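Local structure of anti-sigma-I factor RsgI2 (Clostridium thermocellum, 4B9P) at residues R45-K50 and D136-N141. The protein probably senses cellulose outside the cell through this family 3 carbohydrate-binding module and controls release of the sigma factor SigI2 inside. Numbering follows the deposited sequence.
Sequences RYYYTK and DYSFNN. With CA (calcium ion), chain B.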
loop_
_atom_site.group_PDB
_atom_site.type_symbol
_atom_site.label_atom_id
_atom_site.label_comp_id
_atom_site.label_asym_id
_atom_site.label_seq_id
_atom_site.Cartn_x
_atom_site.Cartn_y
_atom_site.Cartn_z
ATOM N N ARG A 45 -0.648 3.414 -4.149
ATOM C CA ARG A 45 0.705 2.881 -4.363
ATOM C C ARG A 45 1.601 3.146 -3.167
ATOM O O ARG A 45 1.741 4.282 -2.704
ATOM C CB ARG A 45 1.366 3.499 -5.605
ATOM C CG ARG A 45 0.646 3.113 -6.849
ATOM C CD ARG A 45 1.342 3.679 -8.051
ATOM N NE ARG A 45 0.646 3.232 -9.248
ATOM C CZ ARG A 45 0.907 3.708 -10.447
ATOM N NH1 ARG A 45 1.841 4.646 -10.590
ATOM N NH2 ARG A 45 0.222 3.266 -11.492
ATOM N N TYR A 46 2.243 2.070 -2.712
ATOM C CA TYR A 46 3.263 2.106 -1.663
ATOM C C TYR A 46 4.593 1.821 -2.370
ATOM O O TYR A 46 4.794 0.707 -2.866
ATOM C CB TYR A 46 2.971 1.011 -0.611
ATOM C CG TYR A 46 3.980 1.006 0.529
ATOM C CD1 TYR A 46 5.190 0.282 0.441
ATOM C CD2 TYR A 46 3.721 1.690 1.726
ATOM C CE1 TYR A 46 6.117 0.316 1.473
ATOM C CE2 TYR A 46 4.651 1.706 2.786
ATOM C CZ TYR A 46 5.829 0.996 2.654
ATOM O OH TYR A 46 6.677 1.059 3.700
ATOM N N TYR A 47 5.483 2.807 -2.395
ATOM C CA TYR A 47 6.741 2.724 -3.144
ATOM C C TYR A 47 7.891 2.261 -2.264
ATOM O O TYR A 47 8.008 2.688 -1.103
ATOM C CB TYR A 47 7.111 4.098 -3.680
ATOM C CG TYR A 47 6.204 4.635 -4.723
ATOM C CD1 TYR A 47 6.341 4.242 -6.064
ATOM C CD2 TYR A 47 5.172 5.513 -4.383
ATOM C CE1 TYR A 47 5.518 4.775 -7.051
ATOM C CE2 TYR A 47 4.339 6.021 -5.348
ATOM C CZ TYR A 47 4.496 5.649 -6.669
ATOM O OH TYR A 47 3.624 6.207 -7.595
ATOM N N TYR A 48 8.760 1.411 -2.811
ATOM C CA TYR A 48 9.834 0.853 -1.998
ATOM C C TYR A 48 10.935 0.365 -2.946
ATOM O O TYR A 48 10.786 0.368 -4.177
ATOM C CB TYR A 48 9.296 -0.285 -1.121
ATOM C CG TYR A 48 8.853 -1.548 -1.857
ATOM C CD1 TYR A 48 7.608 -1.622 -2.501
ATOM C CD2 TYR A 48 9.663 -2.674 -1.870
ATOM C CE1 TYR A 48 7.207 -2.739 -3.168
ATOM C CE2 TYR A 48 9.241 -3.840 -2.523
ATOM C CZ TYR A 48 8.006 -3.849 -3.152
ATOM O OH TYR A 48 7.599 -4.982 -3.810
ATOM N N THR A 49 12.051 -0.047 -2.346
ATOM C CA THR A 49 13.103 -0.761 -3.093
ATOM C C THR A 49 13.098 -2.224 -2.675
ATOM O O THR A 49 13.207 -2.546 -1.495
ATOM C CB THR A 49 14.465 -0.131 -2.832
ATOM O OG1 THR A 49 14.620 0.071 -1.418
ATOM C CG2 THR A 49 14.602 1.202 -3.607
ATOM N N LYS A 50 12.933 -3.113 -3.667
ATOM C CA LYS A 50 12.824 -4.564 -3.387
ATOM C C LYS A 50 14.126 -5.179 -2.898
ATOM O O LYS A 50 14.117 -6.297 -2.383
ATOM C CB LYS A 50 12.313 -5.311 -4.618
ATOM C CG LYS A 50 13.351 -5.302 -5.772
ATOM C CD LYS A 50 12.844 -6.003 -7.003
ATOM C CE LYS A 50 13.908 -6.121 -8.101
ATOM N NZ LYS A 50 14.343 -4.804 -8.585
ATOM N N ASP A 136 13.124 2.747 1.485
ATOM C CA ASP A 136 11.798 2.687 0.859
ATOM C C ASP A 136 11.100 4.031 0.973
ATOM O O ASP A 136 10.802 4.481 2.095
ATOM C CB ASP A 136 10.924 1.604 1.508
ATOM C CG ASP A 136 11.539 0.215 1.407
ATOM O OD1 ASP A 136 12.462 0.030 0.575
ATOM O OD2 ASP A 136 11.020 -0.682 2.101
ATOM N N TYR A 137 10.783 4.629 -0.169
ATOM C CA TYR A 137 10.171 5.955 -0.207
ATOM C C TYR A 137 8.973 6.072 0.706
ATOM O O TYR A 137 8.835 7.062 1.408
ATOM C CB TYR A 137 9.805 6.280 -1.634
ATOM C CG TYR A 137 9.122 7.619 -1.819
ATOM C CD1 TYR A 137 9.878 8.788 -1.867
ATOM C CD2 TYR A 137 7.751 7.714 -1.993
ATOM C CE1 TYR A 137 9.273 10.005 -2.082
ATOM C CE2 TYR A 137 7.129 8.953 -2.187
ATOM C CZ TYR A 137 7.899 10.081 -2.251
ATOM O OH TYR A 137 7.332 11.311 -2.429
ATOM N N SER A 138 8.074 5.101 0.681
ATOM C CA SER A 138 6.831 5.235 1.431
ATOM C C SER A 138 6.928 4.883 2.904
ATOM O O SER A 138 5.960 5.089 3.624
ATOM C CB SER A 138 5.724 4.392 0.780
ATOM O OG SER A 138 5.424 4.856 -0.526
ATOM N N PHE A 139 8.069 4.344 3.349
ATOM C CA PHE A 139 8.203 3.880 4.734
ATOM C C PHE A 139 8.172 5.004 5.770
ATOM O O PHE A 139 8.787 6.052 5.576
ATOM C CB PHE A 139 9.525 3.108 4.834
ATOM C CG PHE A 139 9.855 2.579 6.193
ATOM C CD1 PHE A 139 9.015 1.643 6.824
ATOM C CD2 PHE A 139 11.033 2.962 6.814
ATOM C CE1 PHE A 139 9.343 1.113 8.075
ATOM C CE2 PHE A 139 11.383 2.413 8.047
ATOM C CZ PHE A 139 10.523 1.486 8.672
ATOM N N ASN A 140 7.474 4.759 6.869
ATOM C CA ASN A 140 7.430 5.649 8.016
ATOM C C ASN A 140 8.048 4.919 9.202
ATOM O O ASN A 140 7.474 3.982 9.714
ATOM C CB ASN A 140 5.943 5.974 8.282
ATOM C CG ASN A 140 5.731 6.870 9.480
ATOM O OD1 ASN A 140 6.594 7.008 10.370
ATOM N ND2 ASN A 140 4.549 7.483 9.532
ATOM N N ASN A 141 9.235 5.334 9.600
ATOM C CA ASN A 141 9.947 4.628 10.648
ATOM C C ASN A 141 9.505 4.895 12.067
ATOM O O ASN A 141 10.085 4.308 13.003
ATOM C CB ASN A 141 11.479 4.804 10.526
ATOM C CG ASN A 141 11.962 6.194 10.877
ATOM O OD1 ASN A 141 11.234 7.023 11.412
ATOM N ND2 ASN A 141 13.219 6.447 10.565
HETATM CA CA CA B . 14.335 -1.494 0.408
HETATM O O HOH W 1 8.902 -0.356 3.802
HETATM O O HOH W 2 12.444 -2.820 1.309
#
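Ser138 turns OG anti to its carbonyl carbon (chi1 -64°), bringing it to Tyr47 N, while Tyr46, with CG anti to its backbone N (chi1 -179°), lays its ring over the same serine. Ser138 OG accepts from Tyr47 N at 2.8 Å and donates to Lys151 O; a serine hydroxyl suits the place because one oxygen serves both an N-H and a C=O. Ser138 N returns a bond to Tyr47 O (3.0 Å). Tyr46 offers a flat face to Ser138 CB, a CH-pi contact 3.6 Å from the ring centroid, and a hydroxyl beyond it, which also has Asn13 as partner. Tyr47 CB and Tyr137 CB touch, 4.0 Å apart.

The Asp136 carboxylate divides its work. Asp136 OD1 binds calcium at 2.4 Å and accepts from Thr49 N, above the carboxylate plane; OD2 accepts from two waters, one accepting from Tyr46 OH, one binding the calcium. Threonine suits the site because Thr49 O and Thr49 OG1 both bind the ion; Asp51, Asp132 and Ser135 add ligands. The type I turn from Asp136 to Phe139 presents Ser138, and these bonds and the ion join the loop between strands 131-132 and 147-148 to the end of strand 42-48, which lies between strands 84-92 and 152-156.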